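Local atomic coordinates of hydratase ChsH1 (Mycobacterium tuberculosis, PDB entry 4W78), a protein that catalyses, as part of the ChsH1-ChsH2 complex, the hydration of a steroid enoyl-CoA, 3-oxo-4,17-pregnadiene-20-carboxyl-CoA, during breakdown of the cholesterol side chain. Residues 111-114 with 115-119; 25-29 with 30-34; 86-89 with 90-93. All blocks are in the same frame, centred on the assembly; numbering follows the deposited sequence.

Contact 1 of 3, residues 111-114 with 115-119; sequences RYLL and PGEQV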
loop_
_atom_site.group_PDB
_atom_site.type_symbol
_atom_site.label_atom_id
_atom_site.label_comp_id
_atom_site.label_asym_id
_atom_site.label_seq_id
_atom_site.Cartn_x
_atom_site.Cartn_y
_atom_site.Cartn_z
ATOM N N ARG A 111 20.832 15.374 2.673
ATOM C CA ARG A 111 19.897 16.338 3.242
ATOM C C ARG A 111 18.505 15.730 3.251
ATOM O O ARG A 111 18.279 14.658 2.671
ATOM C CB ARG A 111 19.880 17.648 2.438
ATOM C CG ARG A 111 19.366 17.526 1.000
ATOM C CD ARG A 111 19.026 18.911 0.470
ATOM N NE ARG A 111 18.677 18.921 -0.947
ATOM C CZ ARG A 111 17.439 18.812 -1.419
ATOM N NH1 ARG A 111 16.410 18.649 -0.596
ATOM N NH2 ARG A 111 17.236 18.851 -2.731
ATOM N N TYR A 112 17.575 16.418 3.908
ATOM C CA TYR A 112 16.176 16.028 3.927
ATOM C C TYR A 112 15.486 16.548 2.666
ATOM O O TYR A 112 15.813 17.636 2.164
ATOM C CB TYR A 112 15.484 16.596 5.183
ATOM C CG TYR A 112 15.758 15.805 6.449
ATOM C CD1 TYR A 112 17.056 15.659 6.942
ATOM C CD2 TYR A 112 14.724 15.216 7.154
ATOM C CE1 TYR A 112 17.307 14.923 8.096
ATOM C CE2 TYR A 112 14.955 14.499 8.315
ATOM C CZ TYR A 112 16.247 14.345 8.776
ATOM O OH TYR A 112 16.470 13.615 9.921
ATOM N N LEU A 113 14.544 15.767 2.146
ATOM C CA LEU A 113 13.784 16.161 0.956
ATOM C C LEU A 113 12.443 16.800 1.292
ATOM O O LEU A 113 11.823 16.494 2.316
ATOM C CB LEU A 113 13.547 14.946 0.062
ATOM C CG LEU A 113 14.804 14.164 -0.299
ATOM C CD1 LEU A 113 14.402 12.975 -1.157
ATOM C CD2 LEU A 113 15.823 15.062 -1.012
ATOM N N LEU A 114 11.982 17.674 0.405
ATOM C CA LEU A 114 10.705 18.356 0.570
ATOM C C LEU A 114 9.653 17.816 -0.397
ATOM O O LEU A 114 9.978 17.466 -1.530
ATOM C CB LEU A 114 10.890 19.850 0.299
ATOM C CG LEU A 114 11.918 20.574 1.165
ATOM C CD1 LEU A 114 12.263 21.926 0.540
ATOM C CD2 LEU A 114 11.346 20.771 2.564
ATOM N N PRO A 115 8.386 17.735 0.044
ATOM C CA PRO A 115 7.310 17.446 -0.906
ATOM C C PRO A 115 7.413 18.321 -2.159
ATOM O O PRO A 115 7.687 19.524 -2.055
ATOM C CB PRO A 115 6.047 17.771 -0.107
ATOM C CG PRO A 115 6.437 17.431 1.313
ATOM C CD PRO A 115 7.890 17.842 1.431
ATOM N N GLY A 116 7.239 17.699 -3.322
ATOM C CA GLY A 116 7.347 18.384 -4.598
ATOM C C GLY A 116 8.662 18.110 -5.303
ATOM O O GLY A 116 8.750 18.220 -6.528
ATOM N N GLU A 117 9.689 17.732 -4.544
ATOM C CA GLU A 117 10.972 17.407 -5.154
ATOM C C GLU A 117 10.911 16.068 -5.866
ATOM O O GLU A 117 10.320 15.121 -5.352
ATOM C CB GLU A 117 12.094 17.422 -4.126
ATOM C CG GLU A 117 12.304 18.802 -3.527
ATOM C CD GLU A 117 13.634 18.938 -2.826
ATOM O OE1 GLU A 117 13.810 18.332 -1.748
ATOM O OE2 GLU A 117 14.503 19.654 -3.368
ATOM N N GLN A 118 11.500 16.020 -7.054
ATOM C CA GLN A 118 11.505 14.837 -7.913
ATOM C C GLN A 118 12.864 14.136 -7.849
ATOM O O GLN A 118 13.877 14.693 -8.266
ATOM C CB GLN A 118 11.223 15.260 -9.360
ATOM C CG GLN A 118 11.451 14.175 -10.404
ATOM C CD GLN A 118 10.383 13.093 -10.354
ATOM O OE1 GLN A 118 9.197 13.367 -10.569
ATOM N NE2 GLN A 118 10.798 11.859 -10.078
ATOM N N VAL A 119 12.878 12.911 -7.337
ATOM C CA VAL A 119 14.120 12.147 -7.189
ATOM C C VAL A 119 14.374 11.239 -8.388
ATOM O O VAL A 119 13.432 10.770 -9.036
ATOM C CB VAL A 119 14.064 11.299 -5.888
ATOM C CG1 VAL A 119 15.272 10.411 -5.741
ATOM C CG2 VAL A 119 13.928 12.215 -4.668
#
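Arg-111 meets the carboxylate of Glu-117 end-on in a two-pronged salt bridge. NH1 of Arg-111 lies 2.9 Å from OE1 of Glu-117 in a nearly straight bond (176°) that uses the syn lone pair of OE1; that oxygen lies in the guanidinium plane. The second prong, from NH2 of Arg-111 to OE2 of Glu-117, is equally short but more bent (147°); the guanidinium and carboxylate planes stand 32° apart. OE1 also accepts from Leu-114 N at 2.9 Å, on its anti side but tilted out of the carboxylate plane, so two donors grip one oxygen. NH1 of Arg-111 also hydrogen-bonds Tyr-112 O, while NE of Arg-111 forms a salt bridge with Glu-153, further fixing the guanidinium. In the loop joining strands 99-109 and 119-134 of the hot-dog-type sheet, the backbone makes a type II beta turn from Leu-114 to Glu-117, closed by Glu-117 N to Leu-114 O (3.0 Å), with Gly-116 at the positive phi of its third position. With CG anti to the carbonyl carbon, the extended chain of Glu-117 reaches back to Leu-114 N and the guanidinium. CD1 of Leu-113 touches CG2 of Val-119 at 3.6 Å, the side chains crossing at about a right angle.

Contact 2 of 3, residues 25-29 with 30-34; sequences DPVNQ and PMINN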
loop_
_atom_site.group_PDB
_atom_site.type_symbol
_atom_site.label_atom_id
_atom_site.label_comp_id
_atom_site.label_asym_id
_atom_site.label_seq_id
_atom_site.Cartn_x
_atom_site.Cartn_y
_atom_site.Cartn_z
ATOM N N ASP A 25 6.579 9.334 -8.716
ATOM C CA ASP A 25 5.975 10.557 -8.187
ATOM C C ASP A 25 7.052 11.432 -7.581
ATOM O O ASP A 25 8.073 10.933 -7.114
ATOM C CB ASP A 25 4.978 10.232 -7.053
ATOM C CG ASP A 25 4.121 9.016 -7.343
ATOM O OD1 ASP A 25 3.172 9.145 -8.132
ATOM O OD2 ASP A 25 4.405 7.937 -6.782
ATOM N N PRO A 26 6.814 12.749 -7.540
ATOM C CA PRO A 26 7.636 13.580 -6.671
ATOM C C PRO A 26 7.422 13.148 -5.226
ATOM O O PRO A 26 6.416 12.509 -4.933
ATOM C CB PRO A 26 7.045 14.985 -6.860
ATOM C CG PRO A 26 6.189 14.896 -8.091
ATOM C CD PRO A 26 5.696 13.493 -8.139
ATOM N N VAL A 27 8.357 13.487 -4.338
ATOM C CA VAL A 27 8.117 13.338 -2.899
ATOM C C VAL A 27 6.764 13.974 -2.613
ATOM O O VAL A 27 6.456 15.062 -3.131
ATOM C CB VAL A 27 9.224 14.051 -2.104
ATOM C CG1 VAL A 27 8.927 14.025 -0.593
ATOM C CG2 VAL A 27 10.586 13.410 -2.421
ATOM N N ASN A 28 5.925 13.293 -1.837
ATOM C CA ASN A 28 4.557 13.776 -1.670
ATOM C C ASN A 28 3.954 13.385 -0.332
ATOM O O ASN A 28 4.272 12.325 0.213
ATOM C CB ASN A 28 3.667 13.282 -2.821
ATOM C CG ASN A 28 3.491 11.795 -2.822
ATOM O OD1 ASN A 28 2.578 11.270 -2.184
ATOM N ND2 ASN A 28 4.350 11.096 -3.562
ATOM N N GLN A 29 3.097 14.260 0.180
ATOM C CA GLN A 29 2.471 14.060 1.481
ATOM C C GLN A 29 1.614 12.779 1.602
ATOM O O GLN A 29 1.692 12.114 2.633
ATOM C CB GLN A 29 1.678 15.302 1.916
ATOM C CG GLN A 29 1.342 15.268 3.408
ATOM C CD GLN A 29 2.595 15.389 4.259
ATOM O OE1 GLN A 29 3.436 16.249 3.988
ATOM N NE2 GLN A 29 2.735 14.530 5.282
ATOM N N PRO A 30 0.795 12.435 0.580
ATOM C CA PRO A 30 -0.024 11.225 0.733
ATOM C C PRO A 30 0.813 9.978 0.984
ATOM O O PRO A 30 0.455 9.174 1.856
ATOM C CB PRO A 30 -0.794 11.143 -0.600
ATOM C CG PRO A 30 -0.927 12.596 -1.004
ATOM C CD PRO A 30 0.421 13.190 -0.637
ATOM N N MET A 31 1.928 9.836 0.277
ATOM C CA MET A 31 2.800 8.683 0.512
ATOM C C MET A 31 3.598 8.771 1.815
ATOM O O MET A 31 3.815 7.754 2.448
ATOM C CB MET A 31 3.715 8.450 -0.681
ATOM C CG MET A 31 2.950 7.931 -1.855
ATOM S SD MET A 31 3.928 7.668 -3.334
ATOM C CE MET A 31 5.313 6.734 -2.679
ATOM N N ILE A 32 4.000 9.967 2.232
ATOM C CA ILE A 32 4.589 10.145 3.546
ATOM C C ILE A 32 3.576 9.708 4.599
ATOM O O ILE A 32 3.931 8.986 5.547
ATOM C CB ILE A 32 4.989 11.607 3.798
ATOM C CG1 ILE A 32 6.153 12.000 2.870
ATOM C CG2 ILE A 32 5.351 11.822 5.278
ATOM C CD1 ILE A 32 6.482 13.478 2.936
ATOM N N ASN A 33 2.324 10.134 4.426
ATOM C CA ASN A 33 1.267 9.761 5.368
ATOM C C ASN A 33 1.104 8.251 5.469
ATOM O O ASN A 33 1.013 7.714 6.571
ATOM C CB ASN A 33 -0.071 10.406 4.996
ATOM C CG ASN A 33 -0.116 11.911 5.296
ATOM O OD1 ASN A 33 0.687 12.423 6.069
ATOM N ND2 ASN A 33 -1.081 12.611 4.710
ATOM N N ASN A 34 1.064 7.567 4.327
ATOM C CA ASN A 34 0.886 6.122 4.343
ATOM C C ASN A 34 2.030 5.464 5.105
ATOM O O ASN A 34 1.824 4.508 5.858
ATOM C CB ASN A 34 0.821 5.559 2.919
ATOM C CG ASN A 34 -0.479 5.913 2.191
ATOM O OD1 ASN A 34 -1.475 6.286 2.805
ATOM N ND2 ASN A 34 -0.464 5.766 0.876
#
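Asp-25 brings OD2 to 3.5 Å from SD of Met-31, while its OD1 bonds to Asn-33 of the second subunit, another copy of this protein. The chain then enters helix 29-39 through an N-cap. Ahead of the cap, Val-27 makes a loose apolar contact, its CG1 4.3 Å from CD1 of Ile-32. Asn-28 is the capping residue; its side chain stands with CG between its own backbone N and carbonyl carbon (chi1 66°), which turns the amide toward the first turn of the helix. There OD1 of Asn-28 accepts from Met-31 N at 2.9 Å, the donor lying above the amide plane. Its ND2 gives a nearly straight bond to Pro-26 O (2.9 Å) and a weak one to SD of Met-31, so both ends of the buried amide are engaged and its rotation is fixed. Pro-30, which has no N-H, sits beside this cap in the first turn, where backbone N-H groups have no acceptor in a preceding turn of helix. Asn-28 O receives Ile-32 N, and Gln-29 O receives Asn-33 N, starting the regular helical pattern. Asn-33 ND2 in turn binds Asp-25 of the second subunit. Gln-29 folds back at chi2 (67°), and its NE2, bonded also to Tyr-46 O, reaches OD1 of Asn-33 at 3.0 Å, with that oxygen in the Gln-29 amide plane but NE2 47° above the Asn-33 carbonyl plane.

Contact 3 of 3, residues 86-89 with 90-93; sequences GPII and KLFD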
loop_
_atom_site.group_PDB
_atom_site.type_symbol
_atom_site.label_atom_id
_atom_site.label_comp_id
_atom_site.label_asym_id
_atom_site.label_seq_id
_atom_site.Cartn_x
_atom_site.Cartn_y
_atom_site.Cartn_z
ATOM N N GLY A 86 20.318 -6.730 -13.574
ATOM C CA GLY A 86 19.750 -7.724 -14.477
ATOM C C GLY A 86 20.760 -8.717 -15.025
ATOM O O GLY A 86 20.613 -9.927 -14.839
ATOM N N PRO A 87 21.791 -8.219 -15.728
ATOM C CA PRO A 87 22.842 -9.079 -16.278
ATOM C C PRO A 87 23.584 -9.877 -15.205
ATOM O O PRO A 87 23.968 -11.020 -15.465
ATOM C CB PRO A 87 23.795 -8.083 -16.937
ATOM C CG PRO A 87 22.956 -6.893 -17.229
ATOM C CD PRO A 87 21.893 -6.832 -16.212
ATOM N N ILE A 88 23.790 -9.276 -14.036
ATOM C CA ILE A 88 24.492 -9.941 -12.946
ATOM C C ILE A 88 23.680 -11.110 -12.407
ATOM O O ILE A 88 24.216 -12.206 -12.206
ATOM C CB ILE A 88 24.808 -8.956 -11.810
ATOM C CG1 ILE A 88 26.030 -8.129 -12.179
ATOM C CG2 ILE A 88 25.054 -9.694 -10.491
ATOM C CD1 ILE A 88 27.309 -8.936 -12.194
ATOM N N ILE A 89 22.388 -10.884 -12.200
ATOM C CA ILE A 89 21.513 -11.955 -11.721
ATOM C C ILE A 89 21.457 -13.118 -12.716
ATOM O O ILE A 89 21.546 -14.279 -12.321
ATOM C CB ILE A 89 20.085 -11.455 -11.417
ATOM C CG1 ILE A 89 20.098 -10.427 -10.282
ATOM C CG2 ILE A 89 19.161 -12.637 -11.086
ATOM C CD1 ILE A 89 20.741 -10.904 -8.987
ATOM N N LYS A 90 21.325 -12.814 -14.008
ATOM C CA LYS A 90 21.352 -13.852 -15.035
ATOM C C LYS A 90 22.661 -14.646 -15.044
ATOM O O LYS A 90 22.647 -15.871 -15.122
ATOM C CB LYS A 90 21.101 -13.246 -16.421
ATOM C CG LYS A 90 21.050 -14.265 -17.560
ATOM C CD LYS A 90 19.858 -15.200 -17.425
ATOM C CE LYS A 90 19.500 -15.856 -18.758
ATOM N NZ LYS A 90 20.656 -16.531 -19.413
ATOM N N LEU A 91 23.784 -13.939 -14.977
ATOM C CA LEU A 91 25.099 -14.561 -14.936
ATOM C C LEU A 91 25.167 -15.604 -13.822
ATOM O O LEU A 91 25.524 -16.755 -14.068
ATOM C CB LEU A 91 26.176 -13.494 -14.713
ATOM C CG LEU A 91 27.635 -13.944 -14.624
ATOM C CD1 LEU A 91 28.102 -14.504 -15.966
ATOM C CD2 LEU A 91 28.526 -12.790 -14.165
ATOM N N PHE A 92 24.798 -15.200 -12.605
ATOM C CA PHE A 92 24.905 -16.103 -11.450
ATOM C C PHE A 92 23.856 -17.209 -11.405
ATOM O O PHE A 92 24.154 -18.334 -10.985
ATOM C CB PHE A 92 24.977 -15.316 -10.136
ATOM C CG PHE A 92 26.293 -14.626 -9.950
ATOM C CD1 PHE A 92 27.425 -15.364 -9.642
ATOM C CD2 PHE A 92 26.416 -13.257 -10.138
ATOM C CE1 PHE A 92 28.651 -14.744 -9.504
ATOM C CE2 PHE A 92 27.643 -12.630 -9.990
ATOM C CZ PHE A 92 28.760 -13.372 -9.672
ATOM N N ASP A 93 22.645 -16.907 -11.862
ATOM C CA ASP A 93 21.626 -17.945 -12.014
ATOM C C ASP A 93 22.102 -19.036 -12.962
ATOM O O ASP A 93 21.915 -20.232 -12.702
ATOM C CB ASP A 93 20.319 -17.355 -12.542
ATOM C CG ASP A 93 19.528 -16.635 -11.474
ATOM O OD1 ASP A 93 19.892 -16.743 -10.283
ATOM O OD2 ASP A 93 18.533 -15.966 -11.822
#
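CG1 of Ile-88 is anti to the carbonyl carbon (chi1 -79°), which puts CG2 anti to the backbone N, beside the carbonyl carbon, where it meets Phe-92. The ring of Phe-92 is set beside it by a chi1 of -72°, and the two side chains run side by side in the same direction. CG2 of Ile-88 meets the edge of the ring, in its plane, 3.8 Å from CD2 of Phe-92. One turn of helix 85-94 separates the pair, and the backbone bond from Phe-92 N to Ile-88 O (3.1 Å) joins the same two residues. This apolar side of the helix lies on strands 119-134 and 139-150, packing on Leu-125, Val-128 and Ile-142, consistent with the hot-dog fold, in which an antiparallel sheet wraps a helix. Helix 3-13 adds Ile-12 and Ile-5 to the surroundings. Farther round, CG2 of Ile-89 comes within 3.5 Å of OD2 of Asp-93, whose OD1 forms a salt bridge with Lys-164 of strand 153-165. Lys-90 is exposed and pairs with Asp-94. The chemistry therefore divides the helix: Ile-88 and Phe-92 are buried between the sheet and helix 3-13, while its charges are carried at the margins, each paired with an opposite charge.

Contacts 1 and 2 are neighbours, their centres 10 Å apart, and backbone bonds probably join them: Val-27 pairs through its N and O with Glu-117 O and Gly-116 N. The beta turn of 111-119 thus lies against the chain leading into helix 29-39. Contact 3 sits on the opposite side of the chain's centre, its centre about 33 Å from each of the others. Contact 2 is the most buried and relies on side-chain amides and helix-start backbone bonds, partly at the interface with the second subunit; contact 1 is partly buried and centres on a salt bridge. Contact 3, partly buried with an exposed flank, lies within one helix and relies on apolar packing against the sheet.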